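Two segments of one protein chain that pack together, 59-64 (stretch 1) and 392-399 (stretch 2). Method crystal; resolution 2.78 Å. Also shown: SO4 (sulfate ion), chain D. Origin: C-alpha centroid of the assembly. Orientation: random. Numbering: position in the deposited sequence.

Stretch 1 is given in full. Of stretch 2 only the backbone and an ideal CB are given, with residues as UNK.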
# COMPACT_ATOMS: atom_id res chain seq x y z
N MET A 59 12.48 -11.05 -7.36
CA MET A 59 12.77 -10.56 -6.02
C MET A 59 11.79 -9.49 -5.55
O MET A 59 11.78 -9.18 -4.35
CB MET A 59 14.18 -9.99 -5.95
CG MET A 59 14.45 -8.87 -6.93
SD MET A 59 16.15 -8.27 -6.84
CE MET A 59 16.19 -7.61 -5.18
N LYS A 60 10.98 -8.93 -6.45
CA LYS A 60 9.98 -7.95 -6.05
C LYS A 60 8.98 -8.52 -5.05
O LYS A 60 8.30 -7.75 -4.36
CB LYS A 60 9.23 -7.42 -7.28
CG LYS A 60 8.22 -8.41 -7.86
CD LYS A 60 7.84 -8.04 -9.28
CE LYS A 60 6.87 -9.05 -9.87
NZ LYS A 60 6.69 -8.86 -11.33
N ALA A 61 8.89 -9.84 -4.95
CA ALA A 61 7.97 -10.46 -4.00
C ALA A 61 8.50 -10.43 -2.58
O ALA A 61 7.71 -10.37 -1.63
CB ALA A 61 7.67 -11.90 -4.43
N CYS A 62 9.83 -10.48 -2.41
CA CYS A 62 10.48 -10.41 -1.10
C CYS A 62 11.98 -10.19 -1.27
O CYS A 62 12.72 -11.13 -1.59
CB CYS A 62 10.23 -11.69 -0.29
SG CYS A 62 10.77 -11.53 1.43
N PRO A 63 12.47 -8.96 -1.06
CA PRO A 63 13.85 -8.64 -1.44
C PRO A 63 14.88 -8.76 -0.33
O PRO A 63 15.99 -8.24 -0.49
CB PRO A 63 13.73 -7.19 -1.93
CG PRO A 63 12.49 -6.64 -1.25
CD PRO A 63 11.73 -7.77 -0.61
N ASN A 64 14.56 -9.43 0.77
CA ASN A 64 15.52 -9.57 1.86
C ASN A 64 16.77 -10.29 1.38
O ASN A 64 16.70 -11.28 0.64
CB ASN A 64 14.90 -10.32 3.04
CG ASN A 64 15.81 -10.34 4.26
OD1 ASN A 64 16.78 -11.09 4.32
ND2 ASN A 64 15.50 -9.50 5.24
N UNK A 392 2.21 -15.25 3.76
CA UNK A 392 2.50 -13.83 3.75
C UNK A 392 3.97 -13.54 3.43
O UNK A 392 4.52 -12.53 3.86
CB UNK A 392 2.13 -13.22 5.10
N UNK A 393 4.61 -14.43 2.67
CA UNK A 393 5.98 -14.25 2.26
C UNK A 393 6.17 -13.62 0.91
O UNK A 393 7.31 -13.36 0.50
CB UNK A 393 6.69 -15.60 2.27
N UNK A 394 5.09 -13.35 0.19
CA UNK A 394 5.14 -12.76 -1.14
C UNK A 394 4.26 -11.53 -1.18
O UNK A 394 3.07 -11.59 -0.82
CB UNK A 394 4.71 -13.77 -2.21
N UNK A 395 4.83 -10.40 -1.60
CA UNK A 395 4.10 -9.14 -1.77
C UNK A 395 3.44 -8.70 -0.46
O UNK A 395 2.32 -8.20 -0.45
CB UNK A 395 3.04 -9.28 -2.87
N UNK A 396 4.15 -8.89 0.65
CA UNK A 396 3.71 -8.37 1.95
C UNK A 396 4.78 -7.46 2.53
O UNK A 396 4.58 -6.24 2.56
CB UNK A 396 3.40 -9.51 2.92
N UNK A 397 5.91 -8.00 2.99
CA UNK A 397 7.02 -7.15 3.40
C UNK A 397 7.50 -6.28 2.24
O UNK A 397 7.84 -5.11 2.42
CB UNK A 397 8.17 -8.00 3.93
N UNK A 398 7.53 -6.85 1.03
CA UNK A 398 7.98 -6.10 -0.13
C UNK A 398 6.94 -5.19 -0.76
O UNK A 398 7.28 -4.46 -1.70
CB UNK A 398 8.48 -7.08 -1.19
N UNK A 399 5.70 -5.21 -0.28
CA UNK A 399 4.66 -4.35 -0.83
C UNK A 399 3.56 -4.12 0.20
O UNK A 399 2.54 -4.82 0.20
CB UNK A 399 4.08 -4.96 -2.11
S SO4 D . 4.36 -14.00 -9.64
O1 SO4 D . 3.12 -14.38 -8.98
O2 SO4 D . 5.01 -15.20 -10.17
O3 SO4 D . 5.25 -13.36 -8.68
O4 SO4 D . 4.07 -13.07 -10.72

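Position 392 has no atom of stretch 1 within 5.5 Å of its ideal CB, so the contact sets no preference. The deposited residue is Ser392, whose OG is hydrogen-bonded elsewhere in the structure.

At position 393 the ideal CB again finds nothing within 5.5 Å, and phi/psi of -95/-3 is open to most residues. What touches stretch 1 is the backbone: the carbonyl O lies 3.5 Å from Cys62 CB. The residue is Gly393, which contributes through main-chain atoms alone.

Position 394 is extended (-127/126), and its CA is 4.6 Å from the CA of Ala61. CA-to-CB points sideways, with the ideal CB 4.1 Å from Ala61 CB, an apolar neighbour. Alanine, serine, valine or threonine would all be plausible. Ala394 is found, its CB making that methyl-to-methyl contact. Its CA also approaches Ala61 O at 3.5 Å, with an angle of 142° at the hydrogen, consistent with a CA-H...O contact.

Position 395 has positive phi (58/39), a left-handed conformation that favours glycine, asparagine or aspartate, though others can adopt it. Its N donates a hydrogen bond to Ala61 O (2.9 Å, 162°), a link any residue but proline could make. The ideal CB is 4.9 Å from Ala61 O and points sideways, but a long side chain could run along the Ala61 methyl toward Lys60 and the sulfate; an aromatic ring, lysine or arginine would suit. The residue is Tyr395, chi1 m. Ala61 CB sits over a ring face, 4.0 Å from the centroid and 17° off the normal, a CH-pi arrangement. Tyr395 OH lies 3.2 Å from Lys60 CE and donates a hydrogen bond to SO4 O3 at 2.6 Å, with the sulfate at the ring edge.

Position 396 leaves its ideal CB free of stretch 1, so many side chains fit. Cys396 CB comes no nearer than 6.3 Å, to Ala61 O, so the side chain makes no contact.

Position 397 points sideways, its ideal CB 5.0 Å from Cys62 SG, outside contact, so small or polar side chains would fit. Ser397, chi1 t, makes no contact; its OG is bonded elsewhere in the structure.

Position 398 points toward stretch 1, and its ideal CB would lie 3.2 Å from Lys60 O and 3.4 Å from Pro63 CD, both tight. Glycine is strongly indicated despite an ordinary phi/psi of -82/-5. Gly398 lets its CA approach Pro63 CD at 4.1 Å.

Position 399 is extended; CA-to-CB points sideways, unconstrained, so many side chains, including long apolar ones, would fit. The end of the Met399 side chain leads off from stretch 1.

Stretch 2 (392-399) SGAYCSGM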
# COMPACT_ATOMS: atom_id res chain seq x y z
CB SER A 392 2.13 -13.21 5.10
OG SER A 392 0.76 -13.41 5.38
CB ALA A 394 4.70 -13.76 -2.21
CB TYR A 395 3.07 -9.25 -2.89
CG TYR A 395 3.69 -9.70 -4.20
CD1 TYR A 395 4.48 -8.84 -4.95
CD2 TYR A 395 3.49 -10.99 -4.67
CE1 TYR A 395 5.05 -9.24 -6.14
CE2 TYR A 395 4.06 -11.41 -5.86
CZ TYR A 395 4.83 -10.53 -6.59
OH TYR A 395 5.40 -10.93 -7.78
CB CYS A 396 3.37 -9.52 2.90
SG CYS A 396 1.98 -10.54 2.35
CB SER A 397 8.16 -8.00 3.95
OG SER A 397 9.27 -7.19 4.29
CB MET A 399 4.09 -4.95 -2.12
CG MET A 399 2.88 -4.21 -2.68
SD MET A 399 1.85 -5.25 -3.74
CE MET A 399 0.49 -5.59 -2.63
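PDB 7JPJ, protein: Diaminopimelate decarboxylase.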